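Local coordinates for peptide ABC transporter, peptide-binding protein (Thermus thermophilus, PDB 2D5W) that binds oligopeptides such as a pentapeptide and probably delivers them to an ABC transporter for uptake across the membrane, at residues 38-42 and 207-213; 88-94 and 229-234; 277-281 and 344-349; 335-339 and 350-354. Numbering follows the deposited sequence.

Contact 1: residues 38-42 and 207-213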
loop_
_atom_site.group_PDB
_atom_site.type_symbol
_atom_site.label_atom_id
_atom_site.label_comp_id
_atom_site.label_asym_id
_atom_site.label_seq_id
_atom_site.Cartn_x
_atom_site.Cartn_y
_atom_site.Cartn_z
ATOM N N GLN A 38 8.366 5.446 8.254
ATOM C CA GLN A 38 8.571 4.744 9.519
ATOM C C GLN A 38 9.778 5.366 10.217
ATOM O O GLN A 38 9.825 5.449 11.446
ATOM C CB GLN A 38 8.870 3.269 9.299
ATOM C CG GLN A 38 7.753 2.453 8.720
ATOM C CD GLN A 38 8.221 1.042 8.489
ATOM O OE1 GLN A 38 7.817 0.113 9.188
ATOM N NE2 GLN A 38 9.113 0.877 7.524
ATOM N N TYR A 39 10.760 5.791 9.429
ATOM C CA TYR A 39 11.961 6.401 9.983
ATOM C C TYR A 39 11.672 7.775 10.578
ATOM O O TYR A 39 12.307 8.187 11.551
ATOM C CB TYR A 39 13.040 6.551 8.900
ATOM C CG TYR A 39 13.621 5.242 8.419
ATOM C CD1 TYR A 39 12.937 4.438 7.505
ATOM C CD2 TYR A 39 14.838 4.781 8.918
ATOM C CE1 TYR A 39 13.454 3.202 7.105
ATOM C CE2 TYR A 39 15.363 3.552 8.528
ATOM C CZ TYR A 39 14.666 2.766 7.625
ATOM O OH TYR A 39 15.184 1.542 7.266
ATOM N N LEU A 40 10.692 8.459 9.995
ATOM C CA LEU A 40 10.325 9.819 10.381
ATOM C C LEU A 40 9.183 9.979 11.376
ATOM O O LEU A 40 9.100 10.999 12.069
ATOM C CB LEU A 40 9.973 10.609 9.118
ATOM C CG LEU A 40 11.061 10.745 8.054
ATOM C CD1 LEU A 40 10.462 11.307 6.777
ATOM C CD2 LEU A 40 12.180 11.640 8.571
ATOM N N PHE A 41 8.300 8.988 11.435
ATOM C CA PHE A 41 7.140 9.037 12.317
ATOM C C PHE A 41 6.944 7.689 12.990
ATOM O O PHE A 41 6.830 6.664 12.320
ATOM C CB PHE A 41 5.895 9.406 11.508
ATOM C CG PHE A 41 5.950 10.786 10.916
ATOM C CD1 PHE A 41 5.624 11.899 11.687
ATOM C CD2 PHE A 41 6.386 10.983 9.612
ATOM C CE1 PHE A 41 5.737 13.191 11.169
ATOM C CE2 PHE A 41 6.503 12.269 9.086
ATOM C CZ PHE A 41 6.178 13.376 9.868
ATOM N N ALA A 42 6.905 7.692 14.316
ATOM C CA ALA A 42 6.740 6.457 15.067
ATOM C C ALA A 42 5.309 6.258 15.545
ATOM O O ALA A 42 4.612 7.212 15.886
ATOM C CB ALA A 42 7.690 6.445 16.257
ATOM N N MET A 207 7.508 20.690 8.310
ATOM C CA MET A 207 7.053 19.655 9.231
ATOM C C MET A 207 8.030 19.344 10.356
ATOM O O MET A 207 9.188 19.773 10.336
ATOM C CB MET A 207 6.775 18.357 8.459
ATOM C CG MET A 207 5.462 18.338 7.690
ATOM S SD MET A 207 4.017 18.380 8.787
ATOM C CE MET A 207 3.969 16.662 9.355
ATOM N N VAL A 208 7.527 18.616 11.352
ATOM C CA VAL A 208 8.338 18.136 12.462
ATOM C C VAL A 208 8.132 16.626 12.465
ATOM O O VAL A 208 7.162 16.127 11.878
ATOM C CB VAL A 208 7.962 18.763 13.821
ATOM C CG1 VAL A 208 8.302 20.254 13.801
ATOM C CG2 VAL A 208 6.501 18.530 14.134
ATOM N N TYR A 209 9.026 15.912 13.140
ATOM C CA TYR A 209 9.045 14.458 13.109
ATOM C C TYR A 209 9.024 13.774 14.466
ATOM O O TYR A 209 9.615 14.262 15.420
ATOM C CB TYR A 209 10.288 14.068 12.306
ATOM C CG TYR A 209 10.312 14.792 10.972
ATOM C CD1 TYR A 209 9.592 14.297 9.889
ATOM C CD2 TYR A 209 10.943 16.033 10.826
ATOM C CE1 TYR A 209 9.485 15.005 8.704
ATOM C CE2 TYR A 209 10.836 16.759 9.633
ATOM C CZ TYR A 209 10.100 16.232 8.578
ATOM O OH TYR A 209 9.954 16.924 7.397
ATOM N N SER A 210 8.357 12.625 14.537
ATOM C CA SER A 210 8.229 11.883 15.790
ATOM C C SER A 210 9.014 10.579 15.832
ATOM O O SER A 210 9.046 9.911 16.864
ATOM C CB SER A 210 6.763 11.555 16.031
ATOM O OG SER A 210 6.286 10.742 14.971
ATOM N N GLY A 211 9.623 10.209 14.709
ATOM C CA GLY A 211 10.367 8.965 14.645
ATOM C C GLY A 211 11.816 9.063 15.073
ATOM O O GLY A 211 12.264 10.113 15.523
ATOM N N PRO A 212 12.577 7.969 14.946
ATOM C CA PRO A 212 13.989 7.972 15.333
ATOM C C PRO A 212 14.858 8.889 14.474
ATOM O O PRO A 212 15.989 9.197 14.845
ATOM C CB PRO A 212 14.382 6.495 15.230
ATOM C CG PRO A 212 13.439 5.953 14.211
ATOM C CD PRO A 212 12.136 6.619 14.558
ATOM N N PHE A 213 14.322 9.321 13.334
ATOM C CA PHE A 213 15.034 10.223 12.430
ATOM C C PHE A 213 14.139 11.392 12.038
ATOM O O PHE A 213 12.910 11.322 12.152
ATOM C CB PHE A 213 15.492 9.469 11.172
ATOM C CG PHE A 213 16.486 8.379 11.460
ATOM C CD1 PHE A 213 17.856 8.652 11.520
ATOM C CD2 PHE A 213 16.048 7.096 11.765
ATOM C CE1 PHE A 213 18.768 7.657 11.892
ATOM C CE2 PHE A 213 16.955 6.099 12.135
ATOM C CZ PHE A 213 18.314 6.383 12.201
#

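Contact 2: residues 88-94 and 229-234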
loop_
_atom_site.group_PDB
_atom_site.type_symbol
_atom_site.label_atom_id
_atom_site.label_comp_id
_atom_site.label_asym_id
_atom_site.label_seq_id
_atom_site.Cartn_x
_atom_site.Cartn_y
_atom_site.Cartn_z
ATOM N N ARG A 88 3.746 7.855 26.115
ATOM C CA ARG A 88 4.912 7.944 26.993
ATOM C C ARG A 88 5.179 9.398 27.362
ATOM O O ARG A 88 4.984 10.299 26.551
ATOM C CB ARG A 88 6.159 7.384 26.305
ATOM C CG ARG A 88 6.192 5.878 26.153
ATOM C CD ARG A 88 7.461 5.433 25.437
ATOM N NE ARG A 88 8.665 5.914 26.110
ATOM C CZ ARG A 88 9.693 5.141 26.448
ATOM N NH1 ARG A 88 10.746 5.667 27.058
ATOM N NH2 ARG A 88 9.665 3.842 26.184
ATOM N N PRO A 89 5.648 9.643 28.594
ATOM C CA PRO A 89 5.935 11.009 29.038
ATOM C C PRO A 89 7.052 11.679 28.246
ATOM O O PRO A 89 7.138 12.905 28.195
ATOM C CB PRO A 89 6.304 10.820 30.507
ATOM C CG PRO A 89 6.917 9.452 30.527
ATOM C CD PRO A 89 5.969 8.666 29.648
ATOM N N ASP A 90 7.904 10.866 27.628
ATOM C CA ASP A 90 9.027 11.380 26.852
ATOM C C ASP A 90 8.835 11.353 25.333
ATOM O O ASP A 90 9.793 11.529 24.582
ATOM C CB ASP A 90 10.313 10.632 27.228
ATOM C CG ASP A 90 10.139 9.128 27.232
ATOM O OD1 ASP A 90 9.127 8.635 26.690
ATOM O OD2 ASP A 90 11.025 8.431 27.772
ATOM N N ALA A 91 7.605 11.135 24.877
ATOM C CA ALA A 91 7.334 11.131 23.439
ATOM C C ALA A 91 7.393 12.591 23.002
ATOM O O ALA A 91 6.632 13.421 23.499
ATOM C CB ALA A 91 5.956 10.553 23.163
ATOM N N LYS A 92 8.292 12.903 22.075
ATOM C CA LYS A 92 8.454 14.280 21.624
ATOM C C LYS A 92 8.690 14.461 20.133
ATOM O O LYS A 92 9.280 13.606 19.470
ATOM C CB LYS A 92 9.627 14.942 22.361
ATOM C CG LYS A 92 9.469 15.030 23.868
ATOM C CD LYS A 92 10.621 15.802 24.501
ATOM C CE LYS A 92 10.535 15.756 26.017
ATOM N NZ LYS A 92 9.200 16.188 26.510
ATOM N N TRP A 93 8.229 15.596 19.620
ATOM C CA TRP A 93 8.438 15.944 18.224
ATOM C C TRP A 93 9.898 16.385 18.094
ATOM O O TRP A 93 10.546 16.735 19.093
ATOM C CB TRP A 93 7.508 17.086 17.810
ATOM C CG TRP A 93 6.047 16.729 17.831
ATOM C CD1 TRP A 93 5.119 17.109 18.762
ATOM C CD2 TRP A 93 5.348 15.922 16.876
ATOM N NE1 TRP A 93 3.886 16.589 18.443
ATOM C CE2 TRP A 93 3.998 15.854 17.290
ATOM C CE3 TRP A 93 5.732 15.246 15.707
ATOM C CZ2 TRP A 93 3.029 15.136 16.579
ATOM C CZ3 TRP A 93 4.766 14.531 14.999
ATOM C CH2 TRP A 93 3.431 14.484 15.440
ATOM N N SER A 94 10.409 16.383 16.867
ATOM C CA SER A 94 11.798 16.753 16.616
ATOM C C SER A 94 12.147 18.198 16.969
ATOM O O SER A 94 13.327 18.538 17.059
ATOM C CB SER A 94 12.164 16.467 15.156
ATOM O OG SER A 94 11.298 17.146 14.270
ATOM N N ASN A 229 17.016 11.783 15.239
ATOM C CA ASN A 229 16.135 12.678 15.986
ATOM C C ASN A 229 16.409 12.383 17.460
ATOM O O ASN A 229 15.939 11.382 17.997
ATOM C CB ASN A 229 14.670 12.387 15.643
ATOM C CG ASN A 229 13.696 13.173 16.507
ATOM O OD1 ASN A 229 14.082 14.104 17.210
ATOM N ND2 ASN A 229 12.423 12.802 16.445
ATOM N N PRO A 230 17.185 13.250 18.133
ATOM C CA PRO A 230 17.512 13.045 19.548
ATOM C C PRO A 230 16.321 13.052 20.499
ATOM O O PRO A 230 16.426 12.590 21.636
ATOM C CB PRO A 230 18.496 14.175 19.836
ATOM C CG PRO A 230 18.001 15.269 18.956
ATOM C CD PRO A 230 17.716 14.541 17.658
ATOM N N ASN A 231 15.191 13.566 20.032
ATOM C CA ASN A 231 13.993 13.630 20.859
ATOM C C ASN A 231 13.203 12.321 20.910
ATOM O O ASN A 231 12.297 12.177 21.729
ATOM C CB ASN A 231 13.098 14.780 20.389
ATOM C CG ASN A 231 13.715 16.142 20.664
ATOM O OD1 ASN A 231 14.028 16.471 21.806
ATOM N ND2 ASN A 231 13.896 16.935 19.616
ATOM N N PHE A 232 13.540 11.371 20.041
ATOM C CA PHE A 232 12.867 10.070 20.027
ATOM C C PHE A 232 13.301 9.378 21.326
ATOM O O PHE A 232 14.491 9.213 21.578
ATOM C CB PHE A 232 13.310 9.267 18.802
ATOM C CG PHE A 232 12.616 7.946 18.664
ATOM C CD1 PHE A 232 11.260 7.881 18.361
ATOM C CD2 PHE A 232 13.317 6.765 18.858
ATOM C CE1 PHE A 232 10.617 6.651 18.255
ATOM C CE2 PHE A 232 12.682 5.534 18.753
ATOM C CZ PHE A 232 11.330 5.478 18.453
ATOM N N PRO A 233 12.338 8.945 22.157
ATOM C CA PRO A 233 12.612 8.291 23.442
ATOM C C PRO A 233 13.109 6.853 23.536
ATOM O O PRO A 233 13.682 6.474 24.559
ATOM C CB PRO A 233 11.298 8.468 24.186
ATOM C CG PRO A 233 10.308 8.253 23.103
ATOM C CD PRO A 233 10.884 9.069 21.945
ATOM N N ILE A 234 12.882 6.039 22.511
ATOM C CA ILE A 234 13.331 4.654 22.583
ATOM C C ILE A 234 14.806 4.562 22.220
ATOM O O ILE A 234 15.195 4.801 21.075
ATOM C CB ILE A 234 12.517 3.744 21.642
ATOM C CG1 ILE A 234 11.018 3.995 21.840
ATOM C CG2 ILE A 234 12.853 2.282 21.918
ATOM C CD1 ILE A 234 10.532 3.819 23.265
HETATM O O HOH W 1 12.371 12.444 24.449
HETATM O O HOH W 2 14.024 8.164 26.684
#

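Contact 3: residues 277-281 and 344-349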
loop_
_atom_site.group_PDB
_atom_site.type_symbol
_atom_site.label_atom_id
_atom_site.label_comp_id
_atom_site.label_asym_id
_atom_site.label_seq_id
_atom_site.Cartn_x
_atom_site.Cartn_y
_atom_site.Cartn_z
ATOM N N PHE A 277 12.019 -9.869 -8.048
ATOM C CA PHE A 277 12.429 -11.236 -7.728
ATOM C C PHE A 277 13.525 -11.808 -8.624
ATOM O O PHE A 277 14.520 -12.357 -8.137
ATOM C CB PHE A 277 11.198 -12.141 -7.768
ATOM C CG PHE A 277 11.405 -13.494 -7.147
ATOM C CD1 PHE A 277 11.187 -13.692 -5.787
ATOM C CD2 PHE A 277 11.795 -14.576 -7.926
ATOM C CE1 PHE A 277 11.351 -14.953 -5.214
ATOM C CE2 PHE A 277 11.961 -15.840 -7.362
ATOM C CZ PHE A 277 11.738 -16.028 -6.004
ATOM N N ASP A 278 13.333 -11.688 -9.932
ATOM C CA ASP A 278 14.293 -12.188 -10.908
ATOM C C ASP A 278 15.664 -11.538 -10.744
ATOM O O ASP A 278 16.696 -12.187 -10.911
ATOM C CB ASP A 278 13.768 -11.944 -12.327
ATOM C CG ASP A 278 13.394 -10.489 -12.574
ATOM O OD1 ASP A 278 13.934 -9.888 -13.528
ATOM O OD2 ASP A 278 12.558 -9.948 -11.819
ATOM N N GLN A 279 15.684 -10.253 -10.412
ATOM C CA GLN A 279 16.954 -9.561 -10.246
ATOM C C GLN A 279 17.698 -10.055 -9.012
ATOM O O GLN A 279 18.925 -10.164 -9.017
ATOM C CB GLN A 279 16.724 -8.055 -10.149
ATOM C CG GLN A 279 16.073 -7.462 -11.382
ATOM C CD GLN A 279 15.874 -5.971 -11.260
ATOM O OE1 GLN A 279 15.213 -5.494 -10.336
ATOM N NE2 GLN A 279 16.454 -5.222 -12.187
ATOM N N GLY A 280 16.946 -10.371 -7.963
ATOM C CA GLY A 280 17.549 -10.849 -6.733
ATOM C C GLY A 280 18.285 -12.162 -6.900
ATOM O O GLY A 280 19.177 -12.480 -6.113
ATOM N N ARG A 281 17.916 -12.938 -7.914
ATOM C CA ARG A 281 18.578 -14.215 -8.148
ATOM C C ARG A 281 19.387 -14.226 -9.443
ATOM O O ARG A 281 19.806 -15.286 -9.910
ATOM C CB ARG A 281 17.549 -15.356 -8.139
ATOM C CG ARG A 281 16.425 -15.238 -9.154
ATOM C CD ARG A 281 15.186 -16.011 -8.684
ATOM N NE ARG A 281 15.412 -17.450 -8.554
ATOM C CZ ARG A 281 15.342 -18.318 -9.559
ATOM N NH1 ARG A 281 15.567 -19.609 -9.344
ATOM N NH2 ARG A 281 15.029 -17.900 -10.779
ATOM N N PHE A 344 10.135 -16.380 -16.086
ATOM C CA PHE A 344 10.667 -15.237 -15.348
ATOM C C PHE A 344 11.175 -15.522 -13.940
ATOM O O PHE A 344 12.177 -14.944 -13.514
ATOM C CB PHE A 344 9.592 -14.147 -15.228
ATOM C CG PHE A 344 9.346 -13.358 -16.490
ATOM C CD1 PHE A 344 9.511 -13.924 -17.750
ATOM C CD2 PHE A 344 8.891 -12.042 -16.404
ATOM C CE1 PHE A 344 9.226 -13.187 -18.907
ATOM C CE2 PHE A 344 8.604 -11.303 -17.551
ATOM C CZ PHE A 344 8.773 -11.877 -18.804
ATOM N N PHE A 345 10.488 -16.402 -13.218
ATOM C CA PHE A 345 10.838 -16.677 -11.826
ATOM C C PHE A 345 11.023 -18.148 -11.472
ATOM O O PHE A 345 11.098 -18.482 -10.289
ATOM C CB PHE A 345 9.739 -16.120 -10.910
ATOM C CG PHE A 345 9.246 -14.745 -11.295
ATOM C CD1 PHE A 345 7.899 -14.528 -11.593
ATOM C CD2 PHE A 345 10.117 -13.660 -11.325
ATOM C CE1 PHE A 345 7.432 -13.250 -11.910
ATOM C CE2 PHE A 345 9.659 -12.381 -11.639
ATOM C CZ PHE A 345 8.314 -12.177 -11.933
ATOM N N ASP A 346 11.096 -19.016 -12.477
ATOM C CA ASP A 346 11.219 -20.452 -12.238
ATOM C C ASP A 346 10.064 -20.930 -11.360
ATOM O O ASP A 346 10.207 -21.870 -10.574
ATOM C CB ASP A 346 12.558 -20.796 -11.578
ATOM C CG ASP A 346 13.717 -20.737 -12.551
ATOM O OD1 ASP A 346 13.560 -21.229 -13.689
ATOM O OD2 ASP A 346 14.786 -20.213 -12.176
ATOM N N GLY A 347 8.921 -20.259 -11.503
ATOM C CA GLY A 347 7.725 -20.604 -10.751
ATOM C C GLY A 347 7.745 -20.301 -9.265
ATOM O O GLY A 347 6.781 -20.608 -8.560
ATOM N N LEU A 348 8.818 -19.682 -8.782
ATOM C CA LEU A 348 8.942 -19.384 -7.360
ATOM C C LEU A 348 7.967 -18.321 -6.846
ATOM O O LEU A 348 7.730 -18.221 -5.642
ATOM C CB LEU A 348 10.395 -19.038 -7.035
ATOM C CG LEU A 348 11.329 -20.232 -7.296
ATOM C CD1 LEU A 348 12.775 -19.822 -7.073
ATOM C CD2 LEU A 348 10.952 -21.397 -6.385
ATOM N N GLN A 349 7.428 -17.513 -7.756
ATOM C CA GLN A 349 6.393 -16.534 -7.414
ATOM C C GLN A 349 5.245 -17.142 -8.209
ATOM O O GLN A 349 5.198 -17.038 -9.436
ATOM C CB GLN A 349 6.757 -15.127 -7.896
ATOM C CG GLN A 349 7.803 -14.475 -6.994
ATOM C CD GLN A 349 8.008 -12.993 -7.247
ATOM O OE1 GLN A 349 8.176 -12.213 -6.308
ATOM N NE2 GLN A 349 8.014 -12.598 -8.517
HETATM O O HOH W 3 9.134 -9.705 -8.640
HETATM O O HOH W 4 14.523 -15.418 -12.006
#

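Contact 4: residues 335-339 and 350-354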
loop_
_atom_site.group_PDB
_atom_site.type_symbol
_atom_site.label_atom_id
_atom_site.label_comp_id
_atom_site.label_asym_id
_atom_site.label_seq_id
_atom_site.Cartn_x
_atom_site.Cartn_y
_atom_site.Cartn_z
ATOM N N LEU A 335 -3.700 -14.394 -21.194
ATOM C CA LEU A 335 -2.473 -14.061 -20.475
ATOM C C LEU A 335 -1.821 -15.368 -20.038
ATOM O O LEU A 335 -2.367 -16.096 -19.209
ATOM C CB LEU A 335 -2.781 -13.195 -19.247
ATOM C CG LEU A 335 -3.545 -11.891 -19.499
ATOM C CD1 LEU A 335 -3.567 -11.066 -18.219
ATOM C CD2 LEU A 335 -2.888 -11.097 -20.620
ATOM N N ASN A 336 -0.659 -15.679 -20.603
ATOM C CA ASN A 336 0.024 -16.914 -20.251
ATOM C C ASN A 336 0.791 -16.712 -18.954
ATOM O O ASN A 336 2.021 -16.641 -18.937
ATOM C CB ASN A 336 0.975 -17.338 -21.368
ATOM C CG ASN A 336 1.537 -18.720 -21.146
ATOM O OD1 ASN A 336 1.213 -19.382 -20.158
ATOM N ND2 ASN A 336 2.382 -19.169 -22.066
ATOM N N ARG A 337 0.040 -16.631 -17.861
ATOM C CA ARG A 337 0.616 -16.405 -16.544
ATOM C C ARG A 337 1.530 -17.528 -16.075
ATOM O O ARG A 337 2.602 -17.271 -15.526
ATOM C CB ARG A 337 -0.506 -16.169 -15.528
ATOM C CG ARG A 337 -1.350 -14.938 -15.840
ATOM C CD ARG A 337 -2.510 -14.808 -14.876
ATOM N NE ARG A 337 -3.448 -15.917 -15.024
ATOM C CZ ARG A 337 -4.299 -16.309 -14.083
ATOM N NH1 ARG A 337 -5.112 -17.329 -14.308
ATOM N NH2 ARG A 337 -4.337 -15.688 -12.911
ATOM N N GLU A 338 1.120 -18.774 -16.283
ATOM C CA GLU A 338 1.963 -19.881 -15.861
ATOM C C GLU A 338 3.265 -19.876 -16.658
ATOM O O GLU A 338 4.333 -20.133 -16.108
ATOM C CB GLU A 338 1.241 -21.219 -16.035
ATOM C CG GLU A 338 2.065 -22.413 -15.565
ATOM C CD GLU A 338 2.410 -22.360 -14.083
ATOM O OE1 GLU A 338 3.377 -23.039 -13.677
ATOM O OE2 GLU A 338 1.716 -21.657 -13.318
ATOM N N GLY A 339 3.179 -19.578 -17.953
ATOM C CA GLY A 339 4.380 -19.533 -18.768
ATOM C C GLY A 339 5.289 -18.411 -18.302
ATOM O O GLY A 339 6.511 -18.556 -18.268
ATOM N N PRO A 350 4.314 -17.812 -7.515
ATOM C CA PRO A 350 3.166 -18.477 -8.133
ATOM C C PRO A 350 2.047 -17.634 -8.698
ATOM O O PRO A 350 1.757 -16.545 -8.208
ATOM C CB PRO A 350 2.666 -19.378 -7.016
ATOM C CG PRO A 350 2.844 -18.495 -5.818
ATOM C CD PRO A 350 4.228 -17.900 -6.043
ATOM N N VAL A 351 1.408 -18.168 -9.732
ATOM C CA VAL A 351 0.273 -17.511 -10.347
ATOM C C VAL A 351 -0.791 -17.368 -9.261
ATOM O O VAL A 351 -1.001 -18.285 -8.457
ATOM C CB VAL A 351 -0.291 -18.361 -11.506
ATOM C CG1 VAL A 351 -1.580 -17.744 -12.027
ATOM C CG2 VAL A 351 0.738 -18.459 -12.624
ATOM N N ALA A 352 -1.437 -16.207 -9.235
ATOM C CA ALA A 352 -2.485 -15.906 -8.270
ATOM C C ALA A 352 -3.845 -16.012 -8.951
ATOM O O ALA A 352 -3.987 -15.648 -10.122
ATOM C CB ALA A 352 -2.291 -14.502 -7.720
ATOM N N HIS A 353 -4.840 -16.492 -8.205
ATOM C CA HIS A 353 -6.197 -16.655 -8.723
ATOM C C HIS A 353 -7.205 -15.881 -7.880
ATOM O O HIS A 353 -8.396 -15.836 -8.197
ATOM C CB HIS A 353 -6.568 -18.137 -8.732
ATOM C CG HIS A 353 -5.605 -18.985 -9.498
ATOM N ND1 HIS A 353 -5.515 -18.950 -10.873
ATOM C CD2 HIS A 353 -4.658 -19.857 -9.081
ATOM C CE1 HIS A 353 -4.553 -19.765 -11.269
ATOM N NE2 HIS A 353 -4.016 -20.327 -10.200
ATOM N N THR A 354 -6.708 -15.282 -6.801
ATOM C CA THR A 354 -7.514 -14.492 -5.877
ATOM C C THR A 354 -6.660 -13.297 -5.436
ATOM O O THR A 354 -5.489 -13.218 -5.808
ATOM C CB THR A 354 -7.949 -15.354 -4.669
ATOM O OG1 THR A 354 -8.740 -14.566 -3.777
ATOM C CG2 THR A 354 -6.743 -15.911 -3.935
HETATM O O HOH W 5 -7.256 -17.687 -12.466
HETATM O O HOH W 6 2.128 -20.947 -10.499
#

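Contact 1: residues 38-42 and 207-213
The ring of F41 packs obliquely against residues 207-210: its CZ is 3.5 Å from CD1 of Y209 and 4.0 Å from CE of M207, and its CE1 is 3.3 Å from O of V208. With Y209 the centroids are 5.4 Å apart and the planes at 50°, an oblique aromatic pair. In this periplasmic-binding-protein type of fold (solute-binding family 5), the contact joins the C-terminal end of helix 31-40 to the loop that leads into edge strand 213-219 of a mixed sheet. Carbonyls at the helix end do most of the polar work. O of L40 accepts from N of G211 (2.8 Å, 149°) and, weakly, from N of S210 (3.0 Å, 124°), while O of Y39 accepts from N of F213 (2.9 Å, 142°). The CA atoms of F41 and G211 are only 4.0 Å apart, and an ideal CB on G211 would fall 2.6 Å from O of Y39, so this close approach leaves no room for a side chain at G211. Farther along the loop, CD2 of Y39 touches CD2 of F213 at 3.9 Å, and both side chains pack on M226 of strand 223-228. OG of S210, also bonded to Y156, accepts from N of A42 at 3.2 Å.

Contact 2: residues 88-94 and 229-234
Neither segment is helix or strand; each contains a type I beta turn, R88 to A91 and N229 to F232, closed by A91 N to R88 O and F232 N to N229 O, both 3.2 Å. The closest CA pairs, K92 with N231 at 5.6 Å and D90 with P233 at 5.8 Å, place the two segments side by side, yet no clear direct hydrogen bond crosses between them. Water takes that part: one molecule donates to O of D90 and O of N231, 2.7 Å each, and a second donates to OD2 of D90 (3.2 Å) and O of P233 (2.7 Å).

R88 and D90 form a two-pronged salt bridge within their own turn, NE to OD1 at 2.8 Å and NH1 to OD2 at 2.9 Å. The paired charges meet an apolar edge, with OD1 of D90 3.3 Å from CB of P233 and CD1 of I234 over the R88 guanidinium, 3.0 Å from NH2. At the other end, CB of S94 lies 3.7 Å from OD1 of N229, while OG of S94 bonds to N of Y209 and ND2 of N229 to O of G211. OD1 of N229 accepts from N of N231 (3.1 Å, 149°), forming an Asx turn superposed on the beta turn, here in a water-bridged packing of two connecting loops, one following strand 78-86 and the other strand 223-228 of separate sheets in a periplasmic-binding-protein fold.

Contact 3: residues 277-281 and 344-349
R281 meets D346 in a salt bridge that uses a single carboxylate oxygen: OD2 of D346 accepts from NH2 at 2.7 Å (152°) and from NH1 at 3.0 Å (136°), lying near the guanidinium plane. NH2 of R281 also donates to a water, 2.8 Å away, which in turn donates to O of F344 at 2.8 Å. One face of the same guanidinium is covered by CD1 of L348, 3.6 Å from NH1. D346, the first residue to leave helical phi/psi, has positive phi (56°), and lies in a type I' beta turn from F345 to L348, closed by L348 N to O of F345 at 3.0 Å. The contact thus joins the turn after helix 337-345 to the short helix 277-280, beside strand 544-557 of a mixed sheet in this periplasmic-binding-protein type of fold. A second water accepts from N of F277 (2.9 Å) and NE2 of Q349 (3.1 Å), while OE1 of Q349 is taken by the backbone N of A551. D278 has its OD2 bonded to OG1 of T276 and its OD1 in a long, weak ion pair with R420; its CB packs against O of F344 at 3.6 Å. Between these polar positions sits the F277 ring. CG of Q349 lies over its face, 3.8 Å from the centroid and 17° off the normal, a CH-pi contact; CZ touches CB of L348 at 3.5 Å, and CD2 meets CD2 of F345 at 3.9 Å.

Contact 4: residues 335-339 and 350-354
Two waters make the clear polar links in this contact, although one segment holds the start of helix 337-345 and the other follows it in the chain, with only ten residues between. One water accepts from NH1 of R337 (2.8 Å) and lies 2.7 Å from ND1 of H353; the other donates to OE2 of E338 (2.9 Å) and accepts from N of V351 (3.0 Å). The first turn of helix 337-345 is capped by N336, whose OD1 accepts from N of G339 at 3.0 Å (144°), a classic N-cap; an ideal CB on G339 would clash with ND2 of N336 at 2.5 Å. After the helix the chain doubles back past this same turn, with the CA atoms of E338 and V351 6.2 Å apart. V351 wedges between the two charged side chains: CG1 sits over a face of the R337 guanidinium, 3.6 Å from NH2, and CG2 is 3.4 Å from OE2 of E338. NH2 of R337 is 2.8 Å from O of A352 and donates to O of P546, while NH1 also bonds to O of Y370. Backbone bonds of P350 and A352 to F549 and L547 lay the returning segment along strand 544-557. With carbonyls and water for partners, the buried R337 is held by neutral acceptors, without an ion pair across this contact.

Overall arrangement
Contact 1 is the buried one; contacts 2, 3 and 4 are partly buried, and their bridging waters fit that difference. Contacts 1 and 2 touch, centres about 10 Å apart, so the loop after strand 78-86 and the loops beside strands 213-219 and 223-228 form one continuous patch. Contacts 3 and 4 use opposite ends of helix 337-345, with centres about 14 Å apart, and both border strand 544-557. The pairs are well separated: contacts 2 and 4 lie about 47 Å apart between centres, across the chain's centre. Direct backbone hydrogen bonds dominate contact 1 and an inter-segment salt bridge marks contact 3, whereas contacts 2 and 4 have no clear direct hydrogen bond between their segments and are bridged by two waters each.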